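Local coordinates for protein free serine kinase (Thermococcus kodakarensis KOD1, PDB 5X0J) that phosphorylates free L-serine with ADP as phosphate donor, yielding O-phospho-L-serine and AMP, the first step from serine to cysteine, at residues K27-L32 with D69-W74; P128-K133 with E146-I151; K118-E123 with Q158-K163. The protein carries 1 engineered substitution. One frame throughout, in Å; residues are numbered along the deposited sequence. Where two conformers were deposited one is given.

Contact 1. Residues K27-L32 with D69-W74. Engineered in segment 27-32: Gln30 (natural residue Glu). With MG (magnesium ion), chain D; AMP (adenosine monophosphate), chain B; SEP (phosphoserine), chain C.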
loop_
_atom_site.group_PDB
_atom_site.type_symbol
_atom_site.label_atom_id
_atom_site.label_comp_id
_atom_site.label_asym_id
_atom_site.label_seq_id
_atom_site.Cartn_x
_atom_site.Cartn_y
_atom_site.Cartn_z
ATOM N N LYS A 27 2.951 0.154 15.157
ATOM C CA LYS A 27 3.254 1.493 14.689
ATOM C C LYS A 27 3.115 1.557 13.166
ATOM O O LYS A 27 3.878 0.896 12.461
ATOM C CB LYS A 27 4.672 1.844 15.120
ATOM C CG LYS A 27 5.025 3.304 14.969
ATOM C CD LYS A 27 6.323 3.605 15.695
ATOM C CE LYS A 27 6.625 5.090 15.710
ATOM N NZ LYS A 27 7.825 5.377 16.545
ATOM N N PRO A 28 2.148 2.350 12.652
ATOM C CA PRO A 28 2.010 2.462 11.191
ATOM C C PRO A 28 3.174 3.244 10.581
ATOM O O PRO A 28 3.774 4.091 11.239
ATOM C CB PRO A 28 0.705 3.229 11.031
ATOM C CG PRO A 28 0.676 4.107 12.224
ATOM C CD PRO A 28 1.248 3.298 13.341
ATOM N N HIS A 29 3.547 2.894 9.357
ATOM C CA HIS A 29 4.455 3.695 8.554
ATOM C C HIS A 29 3.880 4.320 7.292
ATOM O O HIS A 29 4.609 4.984 6.558
ATOM C CB HIS A 29 5.722 2.891 8.232
ATOM C CG HIS A 29 5.542 1.794 7.218
ATOM N ND1 HIS A 29 5.277 0.486 7.570
ATOM C CD2 HIS A 29 5.638 1.800 5.867
ATOM C CE1 HIS A 29 5.222 -0.262 6.481
ATOM N NE2 HIS A 29 5.426 0.513 5.435
ATOM N N GLN A 30 2.587 4.153 7.046
ATOM C CA GLN A 30 1.970 4.762 5.860
ATOM C C GLN A 30 0.469 4.967 6.040
ATOM O O GLN A 30 -0.146 4.429 6.964
ATOM C CB GLN A 30 2.344 4.019 4.553
ATOM C CG GLN A 30 2.110 2.526 4.517
ATOM C CD GLN A 30 2.833 1.809 3.386
ATOM O OE1 GLN A 30 3.911 2.227 2.931
ATOM N NE2 GLN A 30 2.263 0.689 2.957
ATOM N N GLN A 31 -0.088 5.806 5.174
ATOM C CA GLN A 31 -1.507 6.157 5.163
ATOM C C GLN A 31 -2.397 5.054 4.566
ATOM O O GLN A 31 -1.908 4.049 4.036
ATOM C CB GLN A 31 -1.700 7.444 4.363
ATOM C CG GLN A 31 -1.054 8.674 4.994
ATOM C CD GLN A 31 -1.059 9.878 4.088
ATOM O OE1 GLN A 31 -0.853 9.772 2.883
ATOM N NE2 GLN A 31 -1.289 11.043 4.663
ATOM N N LEU A 32 -3.708 5.257 4.683
ATOM C CA LEU A 32 -4.737 4.300 4.267
ATOM C C LEU A 32 -5.437 4.715 2.980
ATOM O O LEU A 32 -5.455 5.885 2.641
ATOM C CB LEU A 32 -5.793 4.153 5.369
ATOM C CG LEU A 32 -5.283 3.852 6.779
ATOM C CD1 LEU A 32 -6.448 3.625 7.726
ATOM C CD2 LEU A 32 -4.361 2.635 6.766
ATOM N N ASP A 69 3.236 -5.133 7.064
ATOM C CA ASP A 69 2.078 -5.259 6.211
ATOM C C ASP A 69 0.881 -5.448 7.117
ATOM O O ASP A 69 0.912 -6.276 8.032
ATOM C CB ASP A 69 2.244 -6.455 5.273
ATOM C CG ASP A 69 1.057 -6.658 4.354
ATOM O OD1 ASP A 69 0.384 -5.671 3.981
ATOM O OD2 ASP A 69 0.800 -7.830 3.995
ATOM N N GLY A 70 -0.165 -4.657 6.878
ATOM C CA GLY A 70 -1.376 -4.728 7.701
ATOM C C GLY A 70 -1.947 -3.418 8.209
ATOM O O GLY A 70 -2.632 -3.403 9.230
ATOM N N HIS A 71 -1.718 -2.314 7.507
ATOM C CA HIS A 71 -2.238 -1.022 7.967
ATOM C C HIS A 71 -3.751 -0.968 8.059
ATOM O O HIS A 71 -4.296 -0.379 8.997
ATOM C CB HIS A 71 -1.727 0.093 7.073
ATOM C CG HIS A 71 -0.277 0.348 7.266
ATOM N ND1 HIS A 71 0.691 -0.452 6.710
ATOM C CD2 HIS A 71 0.372 1.237 8.052
ATOM C CE1 HIS A 71 1.880 -0.031 7.092
ATOM N NE2 HIS A 71 1.709 0.980 7.921
ATOM N N HIS A 72 -4.418 -1.601 7.103
ATOM C CA HIS A 72 -5.878 -1.551 7.030
ATOM C C HIS A 72 -6.512 -2.518 8.008
ATOM O O HIS A 72 -7.492 -2.171 8.680
ATOM C CB HIS A 72 -6.327 -1.762 5.585
ATOM C CG HIS A 72 -5.797 -0.711 4.660
ATOM N ND1 HIS A 72 -4.515 -0.735 4.159
ATOM C CD2 HIS A 72 -6.348 0.441 4.219
ATOM C CE1 HIS A 72 -4.316 0.328 3.407
ATOM N NE2 HIS A 72 -5.417 1.050 3.424
ATOM N N ARG A 73 -5.932 -3.707 8.125
ATOM C CA ARG A 73 -6.355 -4.624 9.184
ATOM C C ARG A 73 -6.220 -3.946 10.560
ATOM O O ARG A 73 -7.144 -4.000 11.396
ATOM C CB ARG A 73 -5.560 -5.921 9.157
ATOM C CG ARG A 73 -6.070 -6.932 8.143
ATOM C CD ARG A 73 -5.052 -8.010 7.846
ATOM N NE ARG A 73 -3.958 -7.503 7.010
ATOM C CZ ARG A 73 -2.828 -8.157 6.752
ATOM N NH1 ARG A 73 -2.605 -9.375 7.258
ATOM N NH2 ARG A 73 -1.916 -7.606 5.960
ATOM N N TRP A 74 -5.078 -3.304 10.793
ATOM C CA TRP A 74 -4.826 -2.646 12.091
ATOM C C TRP A 74 -5.837 -1.528 12.349
ATOM O O TRP A 74 -6.485 -1.495 13.400
ATOM C CB TRP A 74 -3.384 -2.127 12.128
ATOM C CG TRP A 74 -3.047 -1.196 13.257
ATOM C CD1 TRP A 74 -2.757 -1.538 14.555
ATOM C CD2 TRP A 74 -2.927 0.227 13.176
ATOM N NE1 TRP A 74 -2.464 -0.411 15.280
ATOM C CE2 TRP A 74 -2.554 0.686 14.461
ATOM C CE3 TRP A 74 -3.076 1.163 12.133
ATOM C CZ2 TRP A 74 -2.363 2.054 14.743
ATOM C CZ3 TRP A 74 -2.872 2.512 12.403
ATOM C CH2 TRP A 74 -2.525 2.945 13.706
HETATM MG MG MG D . -1.318 -5.269 2.848
HETATM P P AMP B . -3.671 -4.401 4.914
HETATM O O1P AMP B . -4.326 -4.886 6.197
HETATM O O2P AMP B . -3.270 -2.941 4.976
HETATM O O3P AMP B . -2.579 -5.333 4.461
HETATM O "O5'" AMP B . -4.809 -4.437 3.779
HETATM C "C5'" AMP B . -5.999 -5.212 3.904
HETATM C "C4'" AMP B . -5.657 -6.691 3.955
HETATM O "O4'" AMP B . -6.729 -7.393 4.552
HETATM C "C3'" AMP B . -5.475 -7.411 2.601
HETATM O "O3'" AMP B . -4.240 -8.122 2.623
HETATM C "C2'" AMP B . -6.621 -8.414 2.463
HETATM O "O2'" AMP B . -6.262 -9.605 1.768
HETATM C "C1'" AMP B . -6.874 -8.637 3.927
HETATM N N9 AMP B . -8.177 -9.216 4.312
HETATM C C8 AMP B . -9.361 -9.129 3.678
HETATM N N7 AMP B . -10.332 -9.773 4.372
HETATM C C5 AMP B . -9.750 -10.269 5.471
HETATM C C6 AMP B . -10.192 -11.064 6.629
HETATM N N6 AMP B . -11.485 -11.443 6.732
HETATM N N1 AMP B . -9.259 -11.378 7.558
HETATM C C2 AMP B . -7.963 -11.000 7.466
HETATM N N3 AMP B . -7.494 -10.285 6.432
HETATM C C4 AMP B . -8.329 -9.904 5.435
HETATM N N SEP C . 3.114 -2.366 3.699
HETATM C CA SEP C . 2.267 -3.236 2.827
HETATM C CB SEP C . 1.416 -2.352 1.915
HETATM O OG SEP C . 0.615 -1.488 2.720
HETATM C C SEP C . 3.127 -4.209 2.065
HETATM O O SEP C . 2.672 -4.782 1.054
HETATM O OXT SEP C . 4.291 -4.455 2.431
HETATM P P SEP C . -0.616 -2.070 3.602
HETATM O O1P SEP C . -1.098 -3.304 2.854
HETATM O O2P SEP C . -1.577 -0.924 3.578
HETATM O O3P SEP C . -0.031 -2.346 4.963
HETATM O O HOH W 1 -1.519 -7.382 2.619
HETATM O O HOH W 2 -3.074 -5.214 1.642
HETATM O O HOH W 3 -0.166 -5.390 1.040
#
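His71 and His29 meet because the first torsion of His71 sets its CG anti to the carbonyl carbon (chi1 -71°), while that of His29 sets CG between the backbone N and the carbonyl carbon. The two rings form a T-shaped pair, with planes at 83°. The edge of His71 points at the face of His29, and His71 CE1 lies 3.4 Å from His29 CE1. Beside it, the backbone N of His29 donates to His71 NE2 at 3.0 Å, in the plane of the His71 ring. Through its other nitrogen, ND1, the His71 ring donates to phosphoserine O3P at 2.7 Å. Both ring nitrogens are thus used, which fixes the rotation of the imidazole. Gln30 CG lies over one face of the ring as a CH-pi contact. His29 NE2 is hydrogen-bonded to Thr223 OG1. Gln30 is engineered in place of the natural Glu; its NE2 makes a weak hydrogen bond to phosphoserine OG, and its OE1 accepts from Thr223 N. Pro28 CG packs on Trp74 CH2 at 3.7 Å. Leu32 CD2 sits over the centre of the His72 ring, whose ND1 donates to AMP O2P at 2.7 Å. Phosphoserine O3P also accepts from the backbone N of Gly70 and of His71. The N of His72 and the N of Arg73 bind AMP phosphate oxygens. A magnesium ion joins Asp69 OD1 to AMP O3P and phosphoserine O1P, and three waters complete six ligands. The N-terminus of helix 71-80 therefore faces both phosphates, and its dipole would probably favour their charge. Phosphates gripped by backbone N-H groups at a helix start, beside magnesium, mark this as the phosphoryl-transfer site of the serine kinase, here holding both products.

Contact 2. Residues P128-K133 with E146-I151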
loop_
_atom_site.group_PDB
_atom_site.type_symbol
_atom_site.label_atom_id
_atom_site.label_comp_id
_atom_site.label_asym_id
_atom_site.label_seq_id
_atom_site.Cartn_x
_atom_site.Cartn_y
_atom_site.Cartn_z
ATOM N N PRO A 128 8.117 13.156 -21.787
ATOM C CA PRO A 128 8.352 11.781 -22.226
ATOM C C PRO A 128 9.350 10.995 -21.367
ATOM O O PRO A 128 9.375 9.773 -21.454
ATOM C CB PRO A 128 8.874 11.939 -23.658
ATOM C CG PRO A 128 9.392 13.315 -23.738
ATOM C CD PRO A 128 8.590 14.143 -22.776
ATOM N N GLU A 129 10.124 11.678 -20.522
ATOM C CA GLU A 129 11.073 10.995 -19.638
ATOM C C GLU A 129 10.572 10.875 -18.198
ATOM O O GLU A 129 11.340 10.542 -17.304
ATOM C CB GLU A 129 12.437 11.686 -19.688
ATOM C CG GLU A 129 13.171 11.508 -21.012
ATOM C CD GLU A 129 13.731 10.113 -21.231
ATOM O OE1 GLU A 129 13.634 9.250 -20.319
ATOM O OE2 GLU A 129 14.288 9.878 -22.328
ATOM N N ALA A 130 9.287 11.126 -17.969
ATOM C CA ALA A 130 8.720 11.050 -16.618
ATOM C C ALA A 130 8.970 9.702 -15.931
ATOM O O ALA A 130 9.352 9.680 -14.774
ATOM C CB ALA A 130 7.226 11.333 -16.662
ATOM N N GLU A 131 8.775 8.600 -16.645
ATOM C CA GLU A 131 8.894 7.277 -16.036
ATOM C C GLU A 131 10.278 7.036 -15.457
ATOM O O GLU A 131 10.391 6.603 -14.302
ATOM C CB GLU A 131 8.558 6.179 -17.041
ATOM C CG GLU A 131 8.600 4.784 -16.438
ATOM C CD GLU A 131 7.872 3.746 -17.248
ATOM O OE1 GLU A 131 7.207 4.084 -18.241
ATOM O OE2 GLU A 131 7.968 2.556 -16.890
ATOM N N GLU A 132 11.321 7.322 -16.242
ATOM C CA GLU A 132 12.683 7.116 -15.748
ATOM C C GLU A 132 13.066 8.120 -14.665
ATOM O O GLU A 132 13.744 7.753 -13.705
ATOM C CB GLU A 132 13.710 7.039 -16.890
ATOM C CG GLU A 132 13.674 5.704 -17.641
ATOM C CD GLU A 132 13.727 4.473 -16.728
ATOM O OE1 GLU A 132 14.571 4.423 -15.805
ATOM O OE2 GLU A 132 12.922 3.539 -16.916
ATOM N N LYS A 133 12.580 9.358 -14.763
ATOM C CA LYS A 133 12.756 10.311 -13.668
ATOM C C LYS A 133 12.152 9.777 -12.363
ATOM O O LYS A 133 12.769 9.880 -11.291
ATOM C CB LYS A 133 12.148 11.675 -14.016
ATOM C CG LYS A 133 12.901 12.440 -15.100
ATOM C CD LYS A 133 12.151 13.687 -15.489
ATOM C CE LYS A 133 12.826 14.364 -16.666
ATOM N NZ LYS A 133 12.170 15.669 -16.916
ATOM N N GLU A 146 -1.222 6.113 -22.275
ATOM C CA GLU A 146 -1.117 6.602 -23.656
ATOM C C GLU A 146 -0.172 7.801 -23.682
ATOM O O GLU A 146 0.721 7.889 -24.536
ATOM C CB GLU A 146 -2.497 6.994 -24.195
ATOM C CG GLU A 146 -2.514 7.336 -25.672
ATOM N N LYS A 147 -0.373 8.704 -22.725
ATOM C CA LYS A 147 0.454 9.888 -22.543
ATOM C C LYS A 147 1.351 9.713 -21.316
ATOM O O LYS A 147 1.190 8.762 -20.548
ATOM C CB LYS A 147 -0.438 11.125 -22.400
ATOM C CG LYS A 147 -1.233 11.446 -23.665
ATOM C CD LYS A 147 -2.078 12.699 -23.512
ATOM N N SER A 148 2.293 10.635 -21.147
ATOM C CA SER A 148 3.294 10.572 -20.087
ATOM C C SER A 148 3.444 11.929 -19.419
ATOM O O SER A 148 3.758 12.912 -20.076
ATOM C CB SER A 148 4.635 10.148 -20.677
ATOM O OG SER A 148 5.667 10.221 -19.713
ATOM N N PHE A 149 3.233 11.982 -18.107
ATOM C CA PHE A 149 3.360 13.223 -17.345
ATOM C C PHE A 149 4.243 13.039 -16.129
ATOM O O PHE A 149 4.180 11.996 -15.460
ATOM C CB PHE A 149 2.002 13.719 -16.833
ATOM C CG PHE A 149 0.948 13.852 -17.891
ATOM C CD1 PHE A 149 0.158 12.763 -18.236
ATOM C CD2 PHE A 149 0.727 15.073 -18.533
ATOM C CE1 PHE A 149 -0.832 12.874 -19.200
ATOM C CE2 PHE A 149 -0.260 15.186 -19.509
ATOM C CZ PHE A 149 -1.038 14.087 -19.833
ATOM N N ALA A 150 5.026 14.064 -15.817
ATOM C CA ALA A 150 5.757 14.149 -14.569
ATOM C C ALA A 150 4.942 14.932 -13.553
ATOM O O ALA A 150 4.372 15.976 -13.885
ATOM C CB ALA A 150 7.084 14.837 -14.794
ATOM N N ILE A 151 4.889 14.417 -12.321
ATOM C CA ILE A 151 4.366 15.153 -11.168
ATOM C C ILE A 151 5.570 15.444 -10.268
ATOM O O ILE A 151 6.029 14.569 -9.548
ATOM C CB ILE A 151 3.275 14.353 -10.429
ATOM C CG1 ILE A 151 2.107 14.098 -11.390
ATOM C CG2 ILE A 151 2.822 15.111 -9.182
ATOM C CD1 ILE A 151 1.090 13.082 -10.915
HETATM O O HOH W 4 7.714 8.458 -19.434
#
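The start of helix 130-135 rests on strand 148-151 of the antiparallel sheet, and Ala130 makes most of the contact from the helix side. Its CB points at the strand and meets backbone as much as side chain. Ala130 CB lies 3.3 Å from Phe149 O and 3.6 Å from Ala150 N. The methyl groups of Ala130 and Ala150 face each other, CB to CB at 4.0 Å. These small side chains let helix and strand come close, with the CA atoms of Ala130 and Ala150 4.8 Å apart. No direct hydrogen bond links the two segments. A water does so instead. It donates to Ser148 OG at 2.7 Å. It also donates to Pro128 O at 2.9 Å. From Glu131 N it accepts, at 3.0 Å. The N-H of Glu131, in the first turn of the helix, thus gains a partner. Ser148 OG lies anti to its backbone N (chi1 173°), on the side of Ala130 CB, and is also hydrogen-bonded to Asp127 O. Ser148 and Ala150 pair by backbone bonds with Asp127 and Ile125. The contact is a short helix turning back over the strand next to the one it follows, a local helix-on-sheet packing within the C-terminal domain.

Contact 3. Residues K118-E123 with Q158-K163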
loop_
_atom_site.group_PDB
_atom_site.type_symbol
_atom_site.label_atom_id
_atom_site.label_comp_id
_atom_site.label_asym_id
_atom_site.label_seq_id
_atom_site.Cartn_x
_atom_site.Cartn_y
_atom_site.Cartn_z
ATOM N N LYS A 118 -4.367 19.033 -10.284
ATOM C CA LYS A 118 -4.013 20.451 -10.372
ATOM C C LYS A 118 -4.763 21.288 -9.332
ATOM O O LYS A 118 -4.164 22.189 -8.731
ATOM C CB LYS A 118 -4.238 20.973 -11.787
ATOM C CG LYS A 118 -3.210 20.447 -12.771
ATOM C CD LYS A 118 -3.456 20.957 -14.182
ATOM C CE LYS A 118 -2.366 20.480 -15.116
ATOM N NZ LYS A 118 -2.431 21.137 -16.441
ATOM N N LYS A 119 -6.028 20.961 -9.059
ATOM C CA LYS A 119 -6.786 21.694 -8.022
ATOM C C LYS A 119 -6.155 21.517 -6.640
ATOM O O LYS A 119 -6.175 22.436 -5.817
ATOM C CB LYS A 119 -8.259 21.267 -7.993
ATOM C CG LYS A 119 -9.127 22.068 -7.025
ATOM C CD LYS A 119 -9.287 21.371 -5.670
ATOM C CE LYS A 119 -10.006 22.250 -4.651
ATOM N NZ LYS A 119 -10.177 21.567 -3.337
ATOM N N GLU A 120 -5.592 20.332 -6.398
ATOM C CA GLU A 120 -4.843 20.050 -5.176
ATOM C C GLU A 120 -3.515 20.813 -5.071
ATOM O O GLU A 120 -2.859 20.754 -4.040
ATOM C CB GLU A 120 -4.558 18.539 -5.086
ATOM C CG GLU A 120 -4.480 17.971 -3.672
ATOM C CD GLU A 120 -5.826 17.915 -2.964
ATOM O OE1 GLU A 120 -6.873 18.136 -3.611
ATOM O OE2 GLU A 120 -5.848 17.638 -1.747
ATOM N N GLY A 121 -3.106 21.498 -6.142
ATOM C CA GLY A 121 -1.883 22.295 -6.160
ATOM C C GLY A 121 -0.694 21.606 -6.808
ATOM O O GLY A 121 0.393 22.176 -6.838
ATOM N N LEU A 122 -0.891 20.398 -7.336
ATOM C CA LEU A 122 0.179 19.668 -7.994
ATOM C C LEU A 122 0.425 20.191 -9.385
ATOM O O LEU A 122 -0.475 20.743 -10.021
ATOM C CB LEU A 122 -0.183 18.194 -8.104
ATOM C CG LEU A 122 -0.280 17.503 -6.748
ATOM C CD1 LEU A 122 -1.108 16.251 -6.856
ATOM C CD2 LEU A 122 1.111 17.173 -6.234
ATOM N N GLU A 123 1.651 20.002 -9.855
ATOM C CA GLU A 123 1.981 20.201 -11.258
ATOM C C GLU A 123 1.887 18.873 -11.984
ATOM O O GLU A 123 2.256 17.836 -11.430
ATOM C CB GLU A 123 3.370 20.795 -11.400
ATOM C CG GLU A 123 3.514 22.165 -10.759
ATOM C CD GLU A 123 4.918 22.695 -10.883
ATOM O OE1 GLU A 123 5.225 23.285 -11.932
ATOM O OE2 GLU A 123 5.710 22.528 -9.939
ATOM N N GLN A 158 3.478 13.070 -3.210
ATOM C CA GLN A 158 2.939 11.717 -3.270
ATOM C C GLN A 158 1.674 11.569 -2.420
ATOM O O GLN A 158 0.728 10.904 -2.816
ATOM C CB GLN A 158 3.993 10.692 -2.843
ATOM C CG GLN A 158 5.151 10.578 -3.828
ATOM C CD GLN A 158 6.288 9.703 -3.345
ATOM O OE1 GLN A 158 6.477 9.497 -2.141
ATOM N NE2 GLN A 158 7.055 9.175 -4.289
ATOM N N LYS A 159 1.656 12.209 -1.256
ATOM C CA LYS A 159 0.451 12.227 -0.431
ATOM C C LYS A 159 -0.711 12.969 -1.089
ATOM O O LYS A 159 -1.852 12.525 -1.023
ATOM C CB LYS A 159 0.748 12.800 0.950
ATOM C CG LYS A 159 1.659 11.917 1.782
ATOM C CD LYS A 159 1.952 12.526 3.137
ATOM C CE LYS A 159 2.693 11.540 4.016
ATOM N NZ LYS A 159 3.149 12.159 5.291
ATOM N N LYS A 160 -0.432 14.101 -1.735
ATOM C CA LYS A 160 -1.499 14.859 -2.394
ATOM C C LYS A 160 -2.086 14.060 -3.556
ATOM O O LYS A 160 -3.304 14.016 -3.724
ATOM C CB LYS A 160 -0.986 16.218 -2.876
ATOM C CG LYS A 160 -0.651 17.164 -1.737
ATOM C CD LYS A 160 -0.099 18.492 -2.229
ATOM C CE LYS A 160 0.342 19.365 -1.065
ATOM N NZ LYS A 160 0.986 20.628 -1.508
ATOM N N VAL A 161 -1.223 13.418 -4.341
ATOM C CA VAL A 161 -1.695 12.543 -5.420
ATOM C C VAL A 161 -2.589 11.433 -4.861
ATOM O O VAL A 161 -3.678 11.194 -5.362
ATOM C CB VAL A 161 -0.525 11.918 -6.218
ATOM C CG1 VAL A 161 -1.012 10.820 -7.159
ATOM C CG2 VAL A 161 0.207 12.988 -7.012
ATOM N N SER A 162 -2.118 10.773 -3.801
ATOM C CA SER A 162 -2.817 9.629 -3.245
ATOM C C SER A 162 -4.185 10.039 -2.684
ATOM O O SER A 162 -5.157 9.300 -2.796
ATOM C CB SER A 162 -1.962 8.979 -2.170
ATOM O OG SER A 162 -0.756 8.478 -2.737
ATOM N N LYS A 163 -4.241 11.227 -2.077
ATOM C CA LYS A 163 -5.483 11.781 -1.532
ATOM C C LYS A 163 -6.526 12.024 -2.634
ATOM O O LYS A 163 -7.691 11.678 -2.488
ATOM C CB LYS A 163 -5.177 13.073 -0.774
ATOM C CG LYS A 163 -6.373 13.791 -0.168
ATOM C CD LYS A 163 -5.890 15.012 0.602
ATOM C CE LYS A 163 -7.046 15.876 1.098
ATOM N NZ LYS A 163 -7.723 16.610 -0.005
#
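Glu120 and Lys163 approach with their side chains at about a right angle and join in a salt bridge. Lys163 NZ donates to Glu120 OE2 at 2.8 Å. It comes from the syn side of the carboxylate and lies 16° out of its plane. The lysine chain is extended as far as CE and then bends at its last torsion (chi4 -72°), which turns NZ to the acid. Lys163 CD passes 3.5 Å from the same OE2. The glutamate chain bends at its second torsion. Its CG lies 4.0 Å from Lys160 CB, and these two side chains are angled across each other. An alanine in place of Glu120 would probably leave Lys163 without this carboxylate, though Glu167 could still pair with it, and would open a gap beside Lys160 CB.

Leu122 forms the apolar half of the contact. It crosses Val161 at about a right angle, with Leu122 CD1 3.5 Å from Val161 CG2. The same CD1 also reaches Lys160 CB at 4.0 Å. Lys160 is extended beyond CG, and its CD runs 4.0 Å from Glu120 O. Its aliphatic part therefore lies against both Glu120 and Leu122. Between those two residues the chain turns at Gly121, whose positive phi closes a Schellman motif. The turn lets Glu120 and Leu122 both point at helix 155-170.

The contact thus joins the C-terminal end of helix 110-119, and the loop after it, to one side of helix 155-170. Leu117 of helix 110-119 touches both Leu122 and Val161. Phe141 of strand 141-144 packs on Val161 and connects the helices to the sheet.

Contact 1 lies in the ParB-like N-terminal domain and forms part of the phosphoserine, AMP and magnesium site; Lys221, Thr223 and His225 also line the phosphoserine pocket. Contacts 2 and 3 lie in the SerK C-terminal domain, with centres about 16 Å apart. They touch through Ile151: its CG2 is 3.6 Å from Glu123 O, and its CD1 is 4.0 Å from Val161 CG2. Contact 2 is nested within the loop that contact 3 closes. Contact 3 is the nearer to the site. Its centre is about 21 Å from that of contact 1, and Gln31 OE1 meets Lys159 CG at 3.5 Å. Contact 2 lies about 29 Å from contact 1, centre to centre, without touching it.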